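Local structure of putative pyridoxal phosphate-dependent transferase (Clostridium difficile, 4DQ6) at residues P122-S125 / P126-S129; E109-K112 / A113-I117. The protein binds pyridoxal-5'-phosphate and belongs to the class I and II aminotransferase family of pyridoxal phosphate-dependent proteins. All blocks are in the same frame, centred on the assembly; numbering follows the deposited sequence.

How the contacts relate
Both contacts are local turns in the large mixed sheet's part of the fold, and strand 116-119 runs between them: contact 2 (109-112 with 113-117) leads into it from helix 99-110, and contact 1 (122-125 with 126-129) follows it and opens helix 126-133. Their centres lie about 17 Å apart. Contact 2 is farther from the middle of the chain, with several exposed residues, and there a salt bridge between a lysine and an aspartate adds to the hydrogen bonds across a beta turn. Contact 1, nearer the middle, lies in the pocket of pyridoxal-5'-phosphate and relies on aromatic and aliphatic packing, with backbone hydrogen bonds starting the helix.

Contact 1: residues P122-S125 / P126-S129; sequences PVYS and PFNS. With PLP (pyridoxal-5'-phosphate), chain C.
Y124 and P126 meet at the pyridoxal-5'-phosphate pocket of this aminotransferase-family protein, where the loop after strand 116-119 turns into helix 126-133. The tyrosine ring is the middle layer of a sandwich. P126 lays its CD almost on the ring normal, 3.4 Å from the centroid of the Y124 ring, a CH-pi contact over the face. The opposite face is covered by the pyridine ring of pyridoxal-5'-phosphate, with Y124 CZ 3.4 Å from PLP C4. With CG anti to the backbone N (chi1 -175°), the tyrosine side chain swings its ring out from the loop to lie over the pyridine ring. H206 and N175 of the same chain and Y65 of the second subunit are among the residues that hydrogen-bond PLP.

F127 reaches the tyrosine from another direction: its CD1 lies near the plane of the Y124 ring, at the edge, 4.0 Å from Y124 CD2. V123 CG2 touches the F127 ring off-centre, 3.8 Å from F127 CD2, and I169 and C171 of strand 165-171 add to the packing around this phenyl group.

Backbone bonds hold the turn. F127 N donates to Y124 O, and S129 N to S125 O over 3.3 Å, as the helix begins. One water joins the two serine hydroxyls, 3.3 Å from S125 OG and 2.8 Å from S129 OG.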
loop_
_atom_site.group_PDB
_atom_site.type_symbol
_atom_site.label_atom_id
_atom_site.label_comp_id
_atom_site.label_asym_id
_atom_site.label_seq_id
_atom_site.Cartn_x
_atom_site.Cartn_y
_atom_site.Cartn_z
ATOM N N PRO A 122 18.297 -22.381 -3.531
ATOM C CA PRO A 122 17.958 -21.084 -4.145
ATOM C C PRO A 122 16.501 -20.744 -3.924
ATOM O O PRO A 122 15.630 -21.639 -4.060
ATOM C CB PRO A 122 18.301 -21.323 -5.599
ATOM C CG PRO A 122 18.101 -22.811 -5.811
ATOM C CD PRO A 122 18.519 -23.458 -4.489
ATOM N N VAL A 123 16.176 -19.483 -3.650
ATOM C CA VAL A 123 14.821 -19.078 -3.413
ATOM C C VAL A 123 14.679 -17.607 -3.794
ATOM O O VAL A 123 15.652 -16.865 -3.806
ATOM C CB VAL A 123 14.349 -19.368 -1.952
ATOM C CG1 VAL A 123 15.046 -18.405 -0.976
ATOM C CG2 VAL A 123 12.837 -19.260 -1.773
ATOM N N TYR A 124 13.434 -17.242 -4.055
ATOM C CA TYR A 124 12.905 -15.860 -4.250
ATOM C C TYR A 124 13.765 -14.888 -3.437
ATOM O O TYR A 124 13.881 -15.043 -2.215
ATOM C CB TYR A 124 11.475 -15.840 -3.787
ATOM C CG TYR A 124 10.757 -14.535 -4.028
ATOM C CD1 TYR A 124 10.702 -13.985 -5.281
ATOM C CD2 TYR A 124 10.104 -13.884 -2.979
ATOM C CE1 TYR A 124 10.062 -12.797 -5.508
ATOM C CE2 TYR A 124 9.432 -12.666 -3.203
ATOM C CZ TYR A 124 9.436 -12.149 -4.477
ATOM O OH TYR A 124 8.785 -10.940 -4.798
ATOM N N SER A 125 14.402 -13.931 -4.113
ATOM C CA SER A 125 15.517 -13.215 -3.469
ATOM C C SER A 125 15.063 -12.330 -2.321
ATOM O O SER A 125 15.851 -12.087 -1.419
ATOM C CB SER A 125 16.313 -12.430 -4.466
ATOM O OG SER A 125 15.473 -11.396 -4.998
ATOM N N PRO A 126 13.829 -11.824 -2.326
ATOM C CA PRO A 126 13.412 -11.028 -1.168
ATOM C C PRO A 126 13.416 -11.767 0.139
ATOM O O PRO A 126 13.456 -11.106 1.198
ATOM C CB PRO A 126 12.021 -10.572 -1.554
ATOM C CG PRO A 126 12.177 -10.387 -3.022
ATOM C CD PRO A 126 12.888 -11.624 -3.453
ATOM N N PHE A 127 13.381 -13.098 0.120
ATOM C CA PHE A 127 13.543 -13.898 1.374
ATOM C C PHE A 127 14.877 -13.588 2.100
ATOM O O PHE A 127 14.929 -13.505 3.334
ATOM C CB PHE A 127 13.523 -15.389 1.084
ATOM C CG PHE A 127 12.147 -16.017 1.034
ATOM C CD1 PHE A 127 11.034 -15.340 0.629
ATOM C CD2 PHE A 127 12.053 -17.351 1.407
ATOM C CE1 PHE A 127 9.799 -16.000 0.612
ATOM C CE2 PHE A 127 10.853 -18.014 1.418
ATOM C CZ PHE A 127 9.729 -17.352 0.966
ATOM N N ASN A 128 15.933 -13.485 1.331
ATOM C CA ASN A 128 17.248 -13.166 1.819
ATOM C C ASN A 128 17.291 -11.702 2.289
ATOM O O ASN A 128 17.668 -11.398 3.434
ATOM C CB ASN A 128 18.253 -13.526 0.696
ATOM C CG ASN A 128 19.720 -13.345 1.087
ATOM O OD1 ASN A 128 20.085 -12.270 1.496
ATOM N ND2 ASN A 128 20.578 -14.378 0.842
ATOM N N SER A 129 16.908 -10.782 1.421
ATOM C CA SER A 129 17.027 -9.393 1.756
ATOM C C SER A 129 16.115 -8.963 2.881
ATOM O O SER A 129 16.466 -8.053 3.638
ATOM C CB SER A 129 16.857 -8.502 0.540
ATOM O OG SER A 129 15.687 -8.765 -0.109
HETATM N N1 PLP C . 6.547 -14.514 -2.648
HETATM C C2 PLP C . 7.016 -15.278 -3.689
HETATM C C2A PLP C . 7.603 -16.647 -3.526
HETATM C C3 PLP C . 6.952 -14.792 -5.049
HETATM O O3 PLP C . 7.424 -15.516 -6.055
HETATM C C4 PLP C . 6.380 -13.478 -5.296
HETATM C C4A PLP C . 6.337 -12.893 -6.684
HETATM C C5 PLP C . 5.898 -12.735 -4.142
HETATM C C6 PLP C . 6.012 -13.287 -2.845
HETATM C C5A PLP C . 5.276 -11.396 -4.387
HETATM O O4P PLP C . 5.425 -10.712 -3.188
HETATM P P PLP C . 4.594 -9.327 -3.065
HETATM O O1P PLP C . 3.197 -9.759 -2.784
HETATM O O2P PLP C . 5.388 -8.647 -1.879
HETATM O O3P PLP C . 4.726 -8.704 -4.488
HETATM O O HOH W 1 16.010 -9.013 -2.846
#

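Contact 2: residues E109-K112 / A113-I117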
loop_
_atom_site.group_PDB
_atom_site.type_symbol
_atom_site.label_atom_id
_atom_site.label_comp_id
_atom_site.label_asym_id
_atom_site.label_seq_id
_atom_site.Cartn_x
_atom_site.Cartn_y
_atom_site.Cartn_z
ATOM N N GLU A 109 8.372 -8.044 14.567
ATOM C CA GLU A 109 7.539 -8.247 15.771
ATOM C C GLU A 109 7.809 -9.570 16.498
ATOM O O GLU A 109 7.652 -9.627 17.725
ATOM C CB GLU A 109 6.049 -8.128 15.452
ATOM C CG GLU A 109 5.588 -6.810 14.846
ATOM C CD GLU A 109 6.002 -5.594 15.682
ATOM O OE1 GLU A 109 5.888 -5.609 16.952
ATOM O OE2 GLU A 109 6.508 -4.602 15.091
ATOM N N LEU A 110 8.216 -10.600 15.757
ATOM C CA LEU A 110 8.411 -11.953 16.310
ATOM C C LEU A 110 9.810 -12.243 16.757
ATOM O O LEU A 110 10.046 -13.268 17.432
ATOM C CB LEU A 110 8.000 -13.019 15.267
ATOM C CG LEU A 110 6.519 -13.123 14.967
ATOM C CD1 LEU A 110 6.208 -13.976 13.731
ATOM C CD2 LEU A 110 5.749 -13.599 16.194
ATOM N N THR A 111 10.747 -11.361 16.459
ATOM C CA THR A 111 12.168 -11.563 16.729
ATOM C C THR A 111 12.772 -10.262 17.209
ATOM O O THR A 111 12.131 -9.184 17.104
ATOM C CB THR A 111 12.963 -12.063 15.502
ATOM O OG1 THR A 111 12.933 -11.085 14.451
ATOM C CG2 THR A 111 12.407 -13.380 14.995
ATOM N N LYS A 112 13.986 -10.345 17.726
ATOM C CA LYS A 112 14.769 -9.146 18.101
ATOM C C LYS A 112 15.951 -9.063 17.158
ATOM O O LYS A 112 16.311 -10.060 16.488
ATOM C CB LYS A 112 15.270 -9.192 19.568
ATOM C CG LYS A 112 16.258 -10.256 19.874
ATOM C CD LYS A 112 16.660 -10.174 21.350
ATOM C CE LYS A 112 17.570 -11.333 21.764
ATOM N NZ LYS A 112 17.172 -12.670 21.165
ATOM N N ALA A 113 16.558 -7.885 17.128
ATOM C CA ALA A 113 17.771 -7.640 16.353
ATOM C C ALA A 113 18.799 -8.747 16.489
ATOM O O ALA A 113 19.014 -9.236 17.583
ATOM C CB ALA A 113 18.377 -6.305 16.733
ATOM N N ASN A 114 19.388 -9.136 15.364
ATOM C CA ASN A 114 20.385 -10.232 15.276
ATOM C C ASN A 114 19.896 -11.658 15.625
ATOM O O ASN A 114 20.690 -12.588 15.643
ATOM C CB ASN A 114 21.658 -9.879 16.074
ATOM C CG ASN A 114 22.097 -8.440 15.847
ATOM O OD1 ASN A 114 22.267 -7.681 16.811
ATOM N ND2 ASN A 114 22.241 -8.043 14.575
ATOM N N ASP A 115 18.600 -11.872 15.829
ATOM C CA ASP A 115 18.040 -13.231 15.929
ATOM C C ASP A 115 18.218 -13.901 14.567
ATOM O O ASP A 115 18.219 -13.221 13.501
ATOM C CB ASP A 115 16.539 -13.245 16.280
ATOM C CG ASP A 115 16.264 -13.063 17.734
ATOM O OD1 ASP A 115 17.221 -13.091 18.543
ATOM O OD2 ASP A 115 15.111 -12.915 18.140
ATOM N N LYS A 116 18.365 -15.223 14.623
ATOM C CA LYS A 116 18.558 -16.047 13.429
ATOM C C LYS A 116 17.222 -16.489 12.802
ATOM O O LYS A 116 16.303 -16.855 13.527
ATOM C CB LYS A 116 19.414 -17.274 13.756
ATOM C CG LYS A 116 20.876 -16.982 14.054
ATOM C CD LYS A 116 21.514 -18.219 14.670
ATOM C CE LYS A 116 22.983 -18.008 14.958
ATOM N NZ LYS A 116 23.154 -17.374 16.290
ATOM N N ILE A 117 17.150 -16.410 11.464
ATOM C CA ILE A 117 15.996 -16.762 10.643
ATOM C C ILE A 117 16.555 -17.599 9.500
ATOM O O ILE A 117 17.535 -17.204 8.832
ATOM C CB ILE A 117 15.306 -15.495 10.099
ATOM C CG1 ILE A 117 14.745 -14.631 11.252
ATOM C CG2 ILE A 117 14.232 -15.923 9.096
ATOM C CD1 ILE A 117 14.101 -13.320 10.832
#
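A type II beta turn runs from K112 to D115, with A113 and N114 at its corners, and is closed by D115 N donating to K112 O over 3.0 Å, just after helix 99-110 gives way at T111. The D115 side chain points back across the turn and takes hold of K112 twice. Its OD2 accepts K112 N at 2.8 Å along a nearly straight N-H line (179°), although the donor stands well above the carboxylate plane. The other oxygen, OD1, offers its syn lone pair to K112 NZ, 2.7 Å away, in a salt bridge. With CG set between the backbone N and carbonyl carbon (chi1 66°), K112 CG comes to 3.3 Å from D115 OD1; the chain then runs extended, and a bend at chi4 turns NZ onto the same oxygen. Two donors of one residue thus fix the rotation of the buried carboxylate, and the positive ammonium probably favours its ionised form. T111 and D115 lie side by side, their side chains pointing opposite ways, with T111 CB 3.5 Å from D115 OD2, while the threonine hydroxyl bonds to I107 O in the preceding helix. The arrangement is a helix-to-strand connection in the alpha/beta domain built on the seven-stranded mixed sheet of this aminotransferase fold.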